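Long-range contact in high affinity transport system protein p37 (Mycoplasma hyorhinis, PDB 3EKI), which binds thiamine diphosphate outside the cell membrane as the lipoprotein component of a high-affinity transport system: residues A[69-81]-A[92-104]. Residues are numbered along the deposited sequence; the frame is centred on the assembly and turned at random.
Sequences INTFLENFKKEFN and NFDDVDFKVTPIQ
An aromatic cluster of Phe76, Phe80 and Phe98 joins helix 64-85 to strand 97-103, which pairs in parallel with strand 45-51; the helix packs along the strand, and Phe98 makes the largest contact. Phe76 CD1 stands 3.7 Å above the plane of the Phe98 ring, over its centre, the two ring planes inclined at 57°. On the Phe80 side, Phe98 CZ comes 3.5 Å from Phe80 CG. That second pair is T-shaped, with Phe98 giving the edge and Phe80 the face. With CG anti to the backbone N (chi1 171°), the Phe80 ring also brings CE1 to within 3.3 Å of CG2 of Val96, a tight apolar contact. Toward the start of the helix, Leu73 CD2 rests 3.9 Å from CB of Phe98, and Ile69 CG1 meets Val100 CG1 at 3.6 Å. Further along, toward the C-terminal end of the helix, the Asn81 amide grips both backbone polar atoms of Val96: OD1 accepts from Val96 N at 3.0 Å, and ND2 donates to Val96 O at 2.9 Å. Both bonds are nearly straight and lie on carbonyl lone pairs, fixing the rotation of the amide. The alkyl chain of Lys77 runs beside Val96 O and Asp97. Phe48 and Phe364 extend the aromatic packing around Phe76. Helix and strand run nearly antiparallel, at 152°, as in a beta-alpha-beta crossover between adjacent parallel strands, here in a lobe of a periplasmic-binding-protein fold.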
loop_
_atom_site.group_PDB
_atom_site.type_symbol
_atom_site.label_atom_id
_atom_site.label_comp_id
_atom_site.label_asym_id
_atom_site.label_seq_id
_atom_site.Cartn_x
_atom_site.Cartn_y
_atom_site.Cartn_z
ATOM N N ILE A 69 5.157 -17.067 10.006
ATOM C CA ILE A 69 6.456 -16.385 10.007
ATOM C C ILE A 69 7.598 -17.364 10.266
ATOM O O ILE A 69 8.660 -17.213 9.649
ATOM C CB ILE A 69 6.530 -15.224 11.010
ATOM C CG1 ILE A 69 7.592 -14.178 10.658
ATOM C CG2 ILE A 69 6.732 -15.716 12.430
ATOM C CD1 ILE A 69 7.458 -13.533 9.297
ATOM N N ASN A 70 7.354 -18.341 11.121
ATOM C CA ASN A 70 8.381 -19.366 11.359
ATOM C C ASN A 70 8.667 -20.198 10.130
ATOM O O ASN A 70 9.815 -20.535 9.804
ATOM C CB ASN A 70 7.960 -20.233 12.565
ATOM C CG ASN A 70 8.126 -19.397 13.826
ATOM O OD1 ASN A 70 8.930 -18.461 13.842
ATOM N ND2 ASN A 70 7.388 -19.741 14.872
ATOM N N THR A 71 7.661 -20.590 9.354
ATOM C CA THR A 71 7.916 -21.294 8.108
ATOM C C THR A 71 8.710 -20.443 7.144
ATOM O O THR A 71 9.638 -20.850 6.457
ATOM C CB THR A 71 6.594 -21.676 7.404
ATOM O OG1 THR A 71 5.905 -22.634 8.214
ATOM C CG2 THR A 71 6.887 -22.309 6.056
ATOM N N PHE A 72 8.270 -19.168 7.085
ATOM C CA PHE A 72 8.984 -18.246 6.210
ATOM C C PHE A 72 10.460 -18.144 6.626
ATOM O O PHE A 72 11.302 -18.206 5.741
ATOM C CB PHE A 72 8.330 -16.871 6.239
ATOM C CG PHE A 72 9.124 -15.734 5.609
ATOM C CD1 PHE A 72 9.112 -15.573 4.247
ATOM C CD2 PHE A 72 9.855 -14.866 6.405
ATOM C CE1 PHE A 72 9.816 -14.534 3.654
ATOM C CE2 PHE A 72 10.569 -13.821 5.816
ATOM C CZ PHE A 72 10.543 -13.683 4.451
ATOM N N LEU A 73 10.698 -17.974 7.916
ATOM C CA LEU A 73 12.094 -17.781 8.353
ATOM C C LEU A 73 12.985 -18.984 8.099
ATOM O O LEU A 73 14.173 -18.841 7.778
ATOM C CB LEU A 73 12.105 -17.448 9.849
ATOM C CG LEU A 73 11.607 -16.041 10.180
ATOM C CD1 LEU A 73 11.363 -15.958 11.676
ATOM C CD2 LEU A 73 12.561 -14.980 9.663
ATOM N N GLU A 74 12.405 -20.167 8.247
ATOM C CA GLU A 74 13.124 -21.400 7.971
ATOM C C GLU A 74 13.418 -21.494 6.483
ATOM O O GLU A 74 14.555 -21.750 6.090
ATOM C CB GLU A 74 12.358 -22.631 8.460
ATOM C CG GLU A 74 12.996 -23.943 8.054
ATOM C CD GLU A 74 14.242 -24.312 8.843
ATOM O OE1 GLU A 74 14.555 -23.649 9.851
ATOM O OE2 GLU A 74 14.919 -25.280 8.430
ATOM N N ASN A 75 12.425 -21.253 5.612
ATOM C CA ASN A 75 12.694 -21.283 4.190
ATOM C C ASN A 75 13.737 -20.253 3.773
ATOM O O ASN A 75 14.565 -20.497 2.888
ATOM C CB ASN A 75 11.387 -20.994 3.444
ATOM C CG ASN A 75 10.410 -22.149 3.496
ATOM O OD1 ASN A 75 10.734 -23.239 3.946
ATOM N ND2 ASN A 75 9.179 -21.923 3.028
ATOM N N PHE A 76 13.687 -19.095 4.410
ATOM C CA PHE A 76 14.607 -18.015 4.112
ATOM C C PHE A 76 16.044 -18.379 4.481
ATOM O O PHE A 76 16.970 -18.224 3.690
ATOM C CB PHE A 76 14.221 -16.729 4.879
ATOM C CG PHE A 76 14.711 -15.470 4.195
ATOM C CD1 PHE A 76 16.014 -15.048 4.305
ATOM C CD2 PHE A 76 13.844 -14.711 3.428
ATOM C CE1 PHE A 76 16.487 -13.939 3.653
ATOM C CE2 PHE A 76 14.310 -13.616 2.756
ATOM C CZ PHE A 76 15.623 -13.210 2.854
ATOM N N LYS A 77 16.156 -18.881 5.712
ATOM C CA LYS A 77 17.499 -19.296 6.158
ATOM C C LYS A 77 18.109 -20.356 5.268
ATOM O O LYS A 77 19.297 -20.316 4.928
ATOM C CB LYS A 77 17.388 -19.782 7.598
ATOM C CG LYS A 77 18.635 -20.343 8.228
ATOM C CD LYS A 77 18.427 -20.773 9.681
ATOM C CE LYS A 77 17.623 -22.063 9.766
ATOM N NZ LYS A 77 17.539 -22.598 11.149
ATOM N N LYS A 78 17.301 -21.348 4.869
ATOM C CA LYS A 78 17.864 -22.395 4.021
ATOM C C LYS A 78 18.293 -21.907 2.655
ATOM O O LYS A 78 19.352 -22.247 2.128
ATOM C CB LYS A 78 16.864 -23.554 3.886
ATOM C CG LYS A 78 16.449 -24.240 5.150
ATOM C CD LYS A 78 17.618 -24.734 5.988
ATOM C CE LYS A 78 18.270 -25.943 5.323
ATOM N NZ LYS A 78 19.363 -26.516 6.177
ATOM N N GLU A 79 17.494 -21.093 1.958
ATOM C CA GLU A 79 17.863 -20.569 0.657
ATOM C C GLU A 79 19.027 -19.593 0.749
ATOM O O GLU A 79 19.922 -19.650 -0.079
ATOM C CB GLU A 79 16.653 -19.889 0.004
ATOM C CG GLU A 79 16.900 -19.225 -1.336
ATOM C CD GLU A 79 17.311 -20.147 -2.463
ATOM O OE1 GLU A 79 16.971 -21.341 -2.374
ATOM O OE2 GLU A 79 17.955 -19.732 -3.447
ATOM N N PHE A 80 18.975 -18.727 1.763
ATOM C CA PHE A 80 20.052 -17.760 1.940
ATOM C C PHE A 80 21.382 -18.523 2.050
ATOM O O PHE A 80 22.347 -18.098 1.432
ATOM C CB PHE A 80 19.860 -16.831 3.133
ATOM C CG PHE A 80 21.056 -15.952 3.462
ATOM C CD1 PHE A 80 22.089 -16.349 4.306
ATOM C CD2 PHE A 80 21.152 -14.697 2.889
ATOM C CE1 PHE A 80 23.186 -15.573 4.536
ATOM C CE2 PHE A 80 22.220 -13.866 3.151
ATOM C CZ PHE A 80 23.211 -14.317 3.991
ATOM N N ASN A 81 21.407 -19.491 2.964
ATOM C CA ASN A 81 22.752 -20.060 3.223
ATOM C C ASN A 81 23.203 -20.915 2.059
ATOM O O ASN A 81 24.400 -21.059 1.790
ATOM C CB ASN A 81 22.777 -20.801 4.561
ATOM C CG ASN A 81 22.839 -19.829 5.718
ATOM O OD1 ASN A 81 23.767 -19.057 5.920
ATOM N ND2 ASN A 81 21.790 -19.803 6.536
ATOM N N ASN A 92 32.953 -18.420 3.057
ATOM C CA ASN A 92 33.746 -18.475 4.284
ATOM C C ASN A 92 33.235 -17.628 5.433
ATOM O O ASN A 92 33.737 -17.688 6.560
ATOM C CB ASN A 92 35.197 -18.084 3.934
ATOM C CG ASN A 92 35.781 -19.105 2.964
ATOM O OD1 ASN A 92 35.666 -20.315 3.181
ATOM N ND2 ASN A 92 36.389 -18.638 1.890
ATOM N N PHE A 93 32.200 -16.788 5.250
ATOM C CA PHE A 93 31.628 -16.060 6.383
ATOM C C PHE A 93 30.802 -17.016 7.252
ATOM O O PHE A 93 30.533 -18.130 6.770
ATOM C CB PHE A 93 30.720 -14.915 5.913
ATOM C CG PHE A 93 31.370 -13.733 5.221
ATOM C CD1 PHE A 93 32.046 -12.769 5.956
ATOM C CD2 PHE A 93 31.312 -13.567 3.852
ATOM C CE1 PHE A 93 32.644 -11.684 5.359
ATOM C CE2 PHE A 93 31.897 -12.465 3.257
ATOM C CZ PHE A 93 32.559 -11.501 3.998
ATOM N N ASP A 94 30.403 -16.602 8.438
ATOM C CA ASP A 94 29.523 -17.407 9.258
ATOM C C ASP A 94 28.157 -17.552 8.555
ATOM O O ASP A 94 27.633 -16.637 7.914
ATOM C CB ASP A 94 29.317 -16.855 10.657
ATOM C CG ASP A 94 30.539 -16.832 11.543
ATOM O OD1 ASP A 94 31.492 -17.607 11.322
ATOM O OD2 ASP A 94 30.526 -16.013 12.490
ATOM N N ASP A 95 27.611 -18.759 8.705
ATOM C CA ASP A 95 26.225 -18.971 8.306
ATOM C C ASP A 95 25.320 -18.056 9.115
ATOM O O ASP A 95 25.625 -17.686 10.242
ATOM C CB ASP A 95 25.824 -20.425 8.512
ATOM C CG ASP A 95 26.325 -21.366 7.439
ATOM O OD1 ASP A 95 26.924 -20.979 6.424
ATOM O OD2 ASP A 95 26.117 -22.592 7.584
ATOM N N VAL A 96 24.160 -17.702 8.547
ATOM C CA VAL A 96 23.275 -16.704 9.109
ATOM C C VAL A 96 21.959 -17.303 9.591
ATOM O O VAL A 96 21.360 -18.117 8.888
ATOM C CB VAL A 96 22.993 -15.621 8.054
ATOM C CG1 VAL A 96 22.109 -14.537 8.627
ATOM C CG2 VAL A 96 24.331 -15.035 7.597
ATOM N N ASP A 97 21.546 -16.876 10.770
ATOM C CA ASP A 97 20.238 -17.164 11.344
ATOM C C ASP A 97 19.277 -16.003 11.086
ATOM O O ASP A 97 19.690 -14.842 11.099
ATOM C CB ASP A 97 20.306 -17.355 12.856
ATOM C CG ASP A 97 18.971 -17.785 13.435
ATOM O OD1 ASP A 97 18.305 -18.601 12.764
ATOM O OD2 ASP A 97 18.589 -17.312 14.521
ATOM N N PHE A 98 18.002 -16.297 10.854
ATOM C CA PHE A 98 17.022 -15.241 10.609
ATOM C C PHE A 98 15.882 -15.272 11.628
ATOM O O PHE A 98 15.364 -16.353 11.922
ATOM C CB PHE A 98 16.445 -15.377 9.204
ATOM C CG PHE A 98 17.484 -15.064 8.132
ATOM C CD1 PHE A 98 18.359 -16.043 7.689
ATOM C CD2 PHE A 98 17.557 -13.776 7.583
ATOM C CE1 PHE A 98 19.304 -15.765 6.720
ATOM C CE2 PHE A 98 18.485 -13.502 6.614
ATOM C CZ PHE A 98 19.342 -14.495 6.159
ATOM N N LYS A 99 15.554 -14.078 12.105
ATOM C CA LYS A 99 14.604 -13.874 13.187
ATOM C C LYS A 99 13.671 -12.722 12.787
ATOM O O LYS A 99 13.996 -12.040 11.832
ATOM C CB LYS A 99 15.286 -13.563 14.518
ATOM C CG LYS A 99 16.327 -14.589 14.946
ATOM C CD LYS A 99 16.843 -14.220 16.333
ATOM C CE LYS A 99 18.356 -14.118 16.371
ATOM N NZ LYS A 99 18.810 -13.402 17.604
ATOM N N VAL A 100 12.578 -12.541 13.509
ATOM C CA VAL A 100 11.738 -11.355 13.412
ATOM C C VAL A 100 11.608 -10.762 14.815
ATOM O O VAL A 100 11.804 -11.417 15.839
ATOM C CB VAL A 100 10.331 -11.568 12.826
ATOM C CG1 VAL A 100 10.397 -12.031 11.384
ATOM C CG2 VAL A 100 9.531 -12.573 13.653
ATOM N N THR A 101 11.279 -9.475 14.794
ATOM C CA THR A 101 11.003 -8.724 16.012
ATOM C C THR A 101 9.748 -7.888 15.743
ATOM O O THR A 101 9.606 -7.378 14.615
ATOM C CB THR A 101 12.249 -7.940 16.436
ATOM O OG1 THR A 101 12.093 -7.489 17.789
ATOM C CG2 THR A 101 12.456 -6.695 15.582
ATOM N N PRO A 102 8.805 -7.770 16.678
ATOM C CA PRO A 102 7.625 -6.930 16.451
ATOM C C PRO A 102 7.973 -5.452 16.429
ATOM O O PRO A 102 8.753 -4.992 17.253
ATOM C CB PRO A 102 6.726 -7.196 17.670
ATOM C CG PRO A 102 7.668 -7.642 18.735
ATOM C CD PRO A 102 8.724 -8.427 17.995
ATOM N N ILE A 103 7.367 -4.734 15.493
ATOM C CA ILE A 103 7.535 -3.291 15.397
ATOM C C ILE A 103 6.180 -2.576 15.411
ATOM O O ILE A 103 5.262 -2.933 14.667
ATOM C CB ILE A 103 8.302 -2.887 14.127
ATOM C CG1 ILE A 103 9.666 -3.578 14.000
ATOM C CG2 ILE A 103 8.441 -1.374 14.062
ATOM C CD1 ILE A 103 10.610 -3.203 15.124
ATOM N N GLN A 104 6.114 -1.581 16.282
ATOM C CA GLN A 104 4.830 -0.918 16.571
ATOM C C GLN A 104 4.270 -0.204 15.352
ATOM O O GLN A 104 3.075 -0.312 15.047
ATOM C CB GLN A 104 5.031 0.012 17.772
ATOM C CG GLN A 104 5.705 -0.636 18.973
ATOM C CD GLN A 104 7.214 -0.630 19.030
ATOM O OE1 GLN A 104 7.896 -1.603 18.692
ATOM N NE2 GLN A 104 7.797 0.480 19.489
#